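Local coordinates for putative methyl-accepting chemotaxis protein (Salmonella enterica subsp. enterica serovar Typhimurium str. LT2, PDB 6DB1) that probably senses chemical stimuli in the periplasm through its N-terminal ligand-binding domain and passes the signal across the membrane to the chemotaxis machinery, at the interface of chains A and B. Numbering follows the deposited sequence. Chains: chain A/B, Putative methyl-accepting chemotaxis protein.

Contact 1 and contact 2 are neighbouring stretches of one helix-packing interface, the centres of their C-alpha atoms about 12 Å apart. In both, helix 13-46 of chain A lies against helix 13-46 of chain B, with helix 110-144 of chain A adding a flank. They share A:Ser25, whose hydroxyl works in both contacts, and a water it holds, which B:Arg33 binds in contact 1, also belongs to the cluster of contact 2. Pairing of the first helices is how chemoreceptor sensor domains commonly dimerise, so this may be the biological dimer; the two chains nevertheless depart from exact two-fold symmetry.

Contact 1: the interface of chains A and B. Residues chain A 25, 28-29, 32, 132; chain B 32-33, 35-36.
Helix 13-46 of chain A meets helix 13-46 of chain B, and A:Ala132 on helix 110-144 of chain A borders the patch. B:Phe32 buries the most surface here, 82 Å². Its CG stands anti to the carbonyl carbon (chi1 -71°), which sends the ring onto the backbone of the opposite helix between A:Ser25 and A:Asp29. The ring tip CZ presses on A:Asp29 CB at 3.4 Å, while CE2 lies 3.6 Å from the carbonyl O of A:Ser25. Serine suits this spot because its small side chain lets the ring come down to the main chain. CB of A:Asn28 lies over one ring face near the rim, and its amide runs past the ring nearly parallel to it, 18° between the planes. A:Asp29 has CG anti to its backbone N, so its methylene meets the ring and OD1 lies at the edge, in the ring plane.

The two copies of Phe32 slide past each other in opposite directions rather than stack: A:Phe32 CE2 reaches B:Phe32 CD1 at 3.7 Å. A:Phe32 carries A:Asn28 OD1 over one face and B:Thr36 OG1 at its edge. That hydroxyl is engaged within its own helix, donating to B:Phe32 O at 2.8 Å from above the carbonyl plane, so its polarity is satisfied beside the aromatic ring.

B:Arg33, bent at chi2 and chi3, folds its guanidinium back toward A:Ala132, whose small methyl group leaves room for it. At the guanidinium edge, NH2 holds a water at 3.0 Å, nearly straight at the hydrogen (163°), and the same water lies 3.0 Å from A:Ser25 OG.

Contact 2: the interface of chains A and B. Residues chain A 18, 21-22, 25, 136, 140, 143; chain B 21-22, 25-26, 29.
Packing between two copies of the four-helix-bundle sensor domain of methyl-accepting chemotaxis proteins brings B:Ser25 and selenomethionine A:Met21 together, the residues with most surface buried here. A:Met21 leaves helix 13-46 of chain A in an extended course, CG anti to the backbone N (chi1 176°) and chi2 also anti, bending only at chi3. Its SE, probably a labelling atom, therefore runs alongside the opposing helix 13-46, reaching B:Gln26 CA at 3.8 Å and passing close to B:Ser25 CB and B:Asp29 CB. The length and flexibility of a methionine-type chain suit it to follow such an uneven surface.

B:Ser25 is small enough to sit beneath it. With OG anti to the backbone N (chi1 177°), the hydroxyl makes a weak hydrogen bond with A:Thr22 OG1 at 3.4 Å. A:Thr22 OG1 also donates within its own helix to A:Val18 O.

Waters join several of the polar groups. A:Ser25 OG donates to A:Met21 O, and a water 2.6 Å from that hydroxyl joins it to the carbonyl O of B:Ser25 at 2.9 Å. Another water, 2.7 Å from A:Met21 O, connects this carbonyl to OD1 of B:Asp29, which also meets the water that B:Arg33 shares with A:Ser25. B:Asp29, with CG anti to its backbone N (chi1 174°), thus turns one carboxylate oxygen to the water cluster, while its carboxylate carbon CG packs against CB of A:Ser136 on helix 110-144. B:Arg33 NH2 also comes close to OD1, so a likely positive group may temper its charge.

At the other end, A:Val18 crosses B:Thr22 at about a right angle, its branched methyls reaching two places: CG1 lies 3.8 Å from B:Ser25 CB, and CG2 is 3.4 Å from B:Thr22 OG1. The methyl of B:Thr22 instead meets A:Leu143 tip to tip, CG2 to CD2 at 3.9 Å.

Contact 1: the interface of chains A and B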
ATOM      1  N   SER A  25      -2.703   0.803   4.942  1.00 30.04           N
ATOM      2  CA  SER A  25      -1.559   0.627   4.019  1.00 31.22           C
ATOM      3  C   SER A  25      -0.949  -0.769   4.159  1.00 31.42           C
ATOM      4  O   SER A  25      -0.556  -1.383   3.184  1.00 31.82           O
ATOM      5  CB  SER A  25      -0.508   1.664   4.246  1.00 32.35           C
ATOM      6  OG  SER A  25      -0.967   2.927   3.829  1.00 33.16           O
ATOM      7  N   ASN A  28      -3.094  -3.226   2.418  1.00 34.23           N
ATOM      8  CA  ASN A  28      -2.918  -3.075   0.963  1.00 36.69           C
ATOM      9  C   ASN A  28      -1.601  -3.734   0.534  1.00 39.14           C
ATOM     10  O   ASN A  28      -1.526  -4.438  -0.476  1.00 41.54           O
ATOM     11  CB  ASN A  28      -2.956  -1.593   0.603  1.00 37.26           C
ATOM     12  CG  ASN A  28      -3.441  -1.320  -0.800  1.00 40.57           C
ATOM     13  OD1 ASN A  28      -3.341  -2.166  -1.681  1.00 45.67           O
ATOM     14  ND2 ASN A  28      -3.992  -0.138  -1.003  1.00 40.80           N
ATOM     15  N   ASP A  29      -0.547  -3.448   1.288  1.00 39.61           N
ATOM     16  CA  ASP A  29       0.721  -4.039   1.028  1.00 42.43           C
ATOM     17  C   ASP A  29       0.624  -5.583   1.082  1.00 42.86           C
ATOM     18  O   ASP A  29       1.150  -6.260   0.206  1.00 40.14           O
ATOM     19  CB  ASP A  29       1.734  -3.580   2.058  1.00 44.21           C
ATOM     20  CG  ASP A  29       3.095  -4.134   1.797  1.00 49.04           C
ATOM     21  OD1 ASP A  29       3.542  -4.168   0.623  1.00 53.23           O
ATOM     22  OD2 ASP A  29       3.723  -4.536   2.780  1.00 55.37           O
ATOM     23  N   PHE A  32      -1.183  -6.900  -2.014  1.00 47.24           N
ATOM     24  CA  PHE A  32      -0.345  -6.928  -3.215  1.00 50.65           C
ATOM     25  C   PHE A  32       0.677  -8.054  -3.082  1.00 51.67           C
ATOM     26  O   PHE A  32       0.937  -8.760  -4.056  1.00 53.54           O
ATOM     27  CB  PHE A  32       0.347  -5.596  -3.524  1.00 51.74           C
ATOM     28  CG  PHE A  32      -0.585  -4.468  -3.892  1.00 52.85           C
ATOM     29  CD1 PHE A  32      -1.734  -4.706  -4.632  1.00 54.76           C
ATOM     30  CD2 PHE A  32      -0.249  -3.155  -3.614  1.00 53.67           C
ATOM     31  CE1 PHE A  32      -2.580  -3.667  -4.990  1.00 56.15           C
ATOM     32  CE2 PHE A  32      -1.092  -2.115  -3.982  1.00 55.99           C
ATOM     33  CZ  PHE A  32      -2.258  -2.372  -4.667  1.00 55.70           C
ATOM     34  N   ALA A 132     -10.244   2.868  -0.392  1.00 32.43           N
ATOM     35  CA  ALA A 132      -9.008   3.305   0.240  1.00 34.71           C
ATOM     36  C   ALA A 132      -8.710   4.753  -0.168  1.00 35.28           C
ATOM     37  O   ALA A 132      -8.218   5.516   0.647  1.00 34.78           O
ATOM     38  CB  ALA A 132      -7.862   2.378  -0.102  1.00 35.92           C
TER
ATOM     39  N   PHE B  32       0.914   3.761  -2.190  1.00 37.23           N
ATOM     40  CA  PHE B  32      -0.125   2.822  -2.595  1.00 37.12           C
ATOM     41  C   PHE B  32      -1.103   3.505  -3.545  1.00 35.77           C
ATOM     42  O   PHE B  32      -1.568   2.865  -4.453  1.00 37.17           O
ATOM     43  CB  PHE B  32      -0.804   2.171  -1.382  1.00 37.67           C
ATOM     44  CG  PHE B  32       0.105   1.199  -0.676  1.00 39.01           C
ATOM     45  CD1 PHE B  32       0.378  -0.040  -1.237  1.00 40.41           C
ATOM     46  CD2 PHE B  32       0.742   1.543   0.506  1.00 39.28           C
ATOM     47  CE1 PHE B  32       1.259  -0.916  -0.626  1.00 42.06           C
ATOM     48  CE2 PHE B  32       1.613   0.661   1.123  1.00 40.66           C
ATOM     49  CZ  PHE B  32       1.876  -0.559   0.550  1.00 42.35           C
ATOM     50  N   ARG B  33      -1.418   4.777  -3.344  1.00 36.54           N
ATOM     51  CA  ARG B  33      -2.330   5.453  -4.259  1.00 39.02           C
ATOM     52  C   ARG B  33      -1.701   5.452  -5.663  1.00 39.61           C
ATOM     53  O   ARG B  33      -2.379   5.205  -6.660  1.00 39.10           O
ATOM     54  CB  ARG B  33      -2.605   6.903  -3.838  1.00 41.39           C
ATOM     55  CG  ARG B  33      -3.212   7.091  -2.451  1.00 44.09           C
ATOM     56  CD  ARG B  33      -4.649   6.617  -2.291  1.00 48.28           C
ATOM     57  NE  ARG B  33      -4.816   5.175  -2.440  1.00 52.09           N
ATOM     58  CZ  ARG B  33      -4.606   4.285  -1.466  1.00 53.58           C
ATOM     59  NH1 ARG B  33      -4.771   2.991  -1.693  1.00 50.71           N
ATOM     60  NH2 ARG B  33      -4.209   4.700  -0.278  1.00 51.71           N
ATOM     61  N   VAL B  35       0.747   3.427  -6.973  1.00 39.69           N
ATOM     62  CA  VAL B  35       0.780   2.114  -7.619  1.00 41.18           C
ATOM     63  C   VAL B  35      -0.621   1.787  -8.155  1.00 42.97           C
ATOM     64  O   VAL B  35      -0.784   1.416  -9.322  1.00 44.60           O
ATOM     65  CB  VAL B  35       1.266   1.014  -6.659  1.00 41.04           C
ATOM     66  CG1 VAL B  35       1.086  -0.370  -7.253  1.00 42.85           C
ATOM     67  CG2 VAL B  35       2.704   1.230  -6.230  1.00 40.66           C
ATOM     68  N   THR B  36      -1.639   1.936  -7.305  1.00 43.25           N
ATOM     69  CA  THR B  36      -3.015   1.594  -7.720  1.00 45.97           C
ATOM     70  C   THR B  36      -3.490   2.428  -8.932  1.00 47.11           C
ATOM     71  O   THR B  36      -4.148   1.903  -9.833  1.00 46.81           O
ATOM     72  CB  THR B  36      -4.007   1.775  -6.569  1.00 46.08           C
ATOM     73  OG1 THR B  36      -3.511   1.040  -5.450  1.00 46.65           O
ATOM     74  CG2 THR B  36      -5.402   1.309  -6.929  1.00 47.91           C
TER
HETATM   75  O   HOH W   1      -3.158   2.786   1.778  1.00 47.74           O

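Contact 2: the interface of chains A and B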
ATOM      1  N   VAL A  18      -3.741   8.319  12.043  1.00 29.67           N
ATOM      2  CA  VAL A  18      -2.484   7.761  11.522  1.00 31.39           C
ATOM      3  C   VAL A  18      -2.432   6.231  11.760  1.00 30.34           C
ATOM      4  O   VAL A  18      -1.984   5.501  10.864  1.00 29.09           O
ATOM      5  CB  VAL A  18      -1.278   8.507  12.119  1.00 34.09           C
ATOM      6  CG1 VAL A  18       0.052   7.869  11.749  1.00 35.87           C
ATOM      7  CG2 VAL A  18      -1.295   9.964  11.706  1.00 36.55           C
HETATM    8  N   MSE A  21      -4.604   4.819   9.060  0.50 27.06           N
HETATM    9  CA  MSE A  21      -3.968   4.966   7.738  0.50 28.14           C
HETATM   10  C   MSE A  21      -2.852   3.946   7.580  0.50 28.88           C
HETATM   11  O   MSE A  21      -2.658   3.400   6.512  0.50 28.42           O
HETATM   12  CB  MSE A  21      -3.483   6.419   7.534  0.50 27.88           C
HETATM   13  CG  MSE A  21      -2.715   6.620   6.218  0.50 29.45           C
HETATM   14 SE   MSE A  21      -2.086   8.491   6.047  0.50 30.99          SE
HETATM   15  CE  MSE A  21      -3.424   9.259   7.276  0.50 29.11           C
ATOM     16  N   THR A  22      -2.137   3.669   8.669  1.00 30.87           N
ATOM     17  CA  THR A  22      -1.040   2.704   8.665  1.00 31.82           C
ATOM     18  C   THR A  22      -1.577   1.276   8.527  1.00 30.20           C
ATOM     19  O   THR A  22      -1.028   0.501   7.770  1.00 29.86           O
ATOM     20  CB  THR A  22      -0.180   2.843   9.928  1.00 34.85           C
ATOM     21  OG1 THR A  22       0.490   4.103   9.846  1.00 35.34           O
ATOM     22  CG2 THR A  22       0.832   1.726  10.077  1.00 36.45           C
ATOM     23  N   SER A  25      -2.703   0.803   4.942  1.00 30.04           N
ATOM     24  CA  SER A  25      -1.559   0.627   4.019  1.00 31.22           C
ATOM     25  C   SER A  25      -0.949  -0.769   4.159  1.00 31.42           C
ATOM     26  O   SER A  25      -0.556  -1.383   3.184  1.00 31.82           O
ATOM     27  CB  SER A  25      -0.508   1.664   4.246  1.00 32.35           C
ATOM     28  OG  SER A  25      -0.967   2.927   3.829  1.00 33.16           O
ATOM     29  N   SER A 136      -8.147   7.873   2.324  0.50 33.18           N
ATOM     30  CA  SER A 136      -6.934   8.667   2.341  0.50 35.85           C
ATOM     31  C   SER A 136      -7.270  10.144   2.119  0.50 34.99           C
ATOM     32  O   SER A 136      -6.697  11.000   2.780  0.50 36.70           O
ATOM     33  CB  SER A 136      -5.930   8.171   1.328  0.50 38.36           C
ATOM     34  OG  SER A 136      -6.424   8.322   0.008  0.50 42.46           O
ATOM     35  N   GLY A 140      -6.396  12.865   4.821  1.00 33.69           N
ATOM     36  CA  GLY A 140      -5.489  13.905   4.376  1.00 37.96           C
ATOM     37  C   GLY A 140      -6.044  15.300   4.625  1.00 38.59           C
ATOM     38  O   GLY A 140      -5.305  16.202   4.982  1.00 46.96           O
ATOM     39  N   LEU A 143      -5.994  15.819   8.591  1.00 41.56           N
ATOM     40  CA  LEU A 143      -4.601  15.959   9.064  1.00 45.68           C
ATOM     41  C   LEU A 143      -3.928  17.241   8.566  1.00 50.39           C
ATOM     42  O   LEU A 143      -3.201  17.868   9.349  1.00 52.72           O
ATOM     43  CB  LEU A 143      -3.790  14.738   8.623  1.00 44.74           C
ATOM     44  CG  LEU A 143      -4.094  13.456   9.394  1.00 45.43           C
ATOM     45  CD1 LEU A 143      -3.529  12.240   8.681  1.00 43.73           C
ATOM     46  CD2 LEU A 143      -3.566  13.547  10.825  1.00 47.15           C
TER
HETATM   47  N   MSE B  21       5.427  10.907  12.415  1.00 31.39           N
HETATM   48  CA  MSE B  21       4.645   9.693  12.198  1.00 32.17           C
HETATM   49  C   MSE B  21       3.568   9.927  11.142  1.00 30.80           C
HETATM   50  O   MSE B  21       3.291   9.059  10.311  1.00 29.88           O
HETATM   51  CB  MSE B  21       3.952   9.223  13.492  1.00 35.05           C
HETATM   52  CG  MSE B  21       4.918   8.613  14.489  1.00 37.13           C
HETATM   53 SE   MSE B  21       3.950   8.475  16.193  1.00 42.34          SE
HETATM   54  CE  MSE B  21       3.446   6.646  15.795  1.00 39.49           C
ATOM     55  N   THR B  22       2.996  11.117  11.143  1.00 31.42           N
ATOM     56  CA  THR B  22       1.913  11.479  10.209  1.00 31.24           C
ATOM     57  C   THR B  22       2.438  11.551   8.761  1.00 31.87           C
ATOM     58  O   THR B  22       1.894  10.900   7.851  1.00 28.84           O
ATOM     59  CB  THR B  22       1.265  12.818  10.589  1.00 31.77           C
ATOM     60  OG1 THR B  22       0.729  12.707  11.907  1.00 32.00           O
ATOM     61  CG2 THR B  22       0.181  13.243   9.615  1.00 31.34           C
ATOM     62  N   SER B  25       3.380   8.154   7.458  1.00 35.75           N
ATOM     63  CA  SER B  25       2.182   7.401   7.074  1.00 35.02           C
ATOM     64  C   SER B  25       1.591   7.933   5.754  1.00 34.19           C
ATOM     65  O   SER B  25       1.059   7.157   4.946  1.00 33.21           O
ATOM     66  CB  SER B  25       1.161   7.467   8.181  1.00 36.41           C
ATOM     67  OG  SER B  25      -0.049   6.816   7.819  1.00 38.84           O
ATOM     68  N   GLN B  26       1.595   9.256   5.585  1.00 33.83           N
ATOM     69  CA  GLN B  26       1.047   9.918   4.384  1.00 33.17           C
ATOM     70  C   GLN B  26       1.889   9.574   3.149  1.00 34.03           C
ATOM     71  O   GLN B  26       1.347   9.383   2.040  1.00 32.39           O
ATOM     72  CB  GLN B  26       1.004  11.436   4.558  1.00 34.24           C
ATOM     73  CG  GLN B  26      -0.168  11.916   5.390  1.00 34.92           C
ATOM     74  CD  GLN B  26      -0.103  13.397   5.647  1.00 36.81           C
ATOM     75  OE1 GLN B  26       0.932  13.931   6.041  1.00 37.33           O
ATOM     76  NE2 GLN B  26      -1.224  14.069   5.461  1.00 38.41           N
ATOM     77  N   ASP B  29       1.104   6.013   2.203  1.00 34.92           N
ATOM     78  CA  ASP B  29      -0.231   5.970   1.632  1.00 35.78           C
ATOM     79  C   ASP B  29      -0.184   6.456   0.169  1.00 36.06           C
ATOM     80  O   ASP B  29      -0.765   5.838  -0.727  1.00 35.96           O
ATOM     81  CB  ASP B  29      -1.167   6.840   2.484  1.00 38.38           C
ATOM     82  CG  ASP B  29      -2.542   6.986   1.886  1.00 41.80           C
ATOM     83  OD1 ASP B  29      -3.261   5.967   1.795  1.00 48.72           O
ATOM     84  OD2 ASP B  29      -2.918   8.137   1.546  1.00 42.21           O
TER
HETATM   85  O   HOH W   2       0.122   4.528   5.588  1.00 37.03           O
HETATM   86  O   HOH W   3      -3.158   2.786   1.778  1.00 47.74           O
HETATM   87  O   HOH W   4      -3.658   4.169   4.129  1.00 48.17           O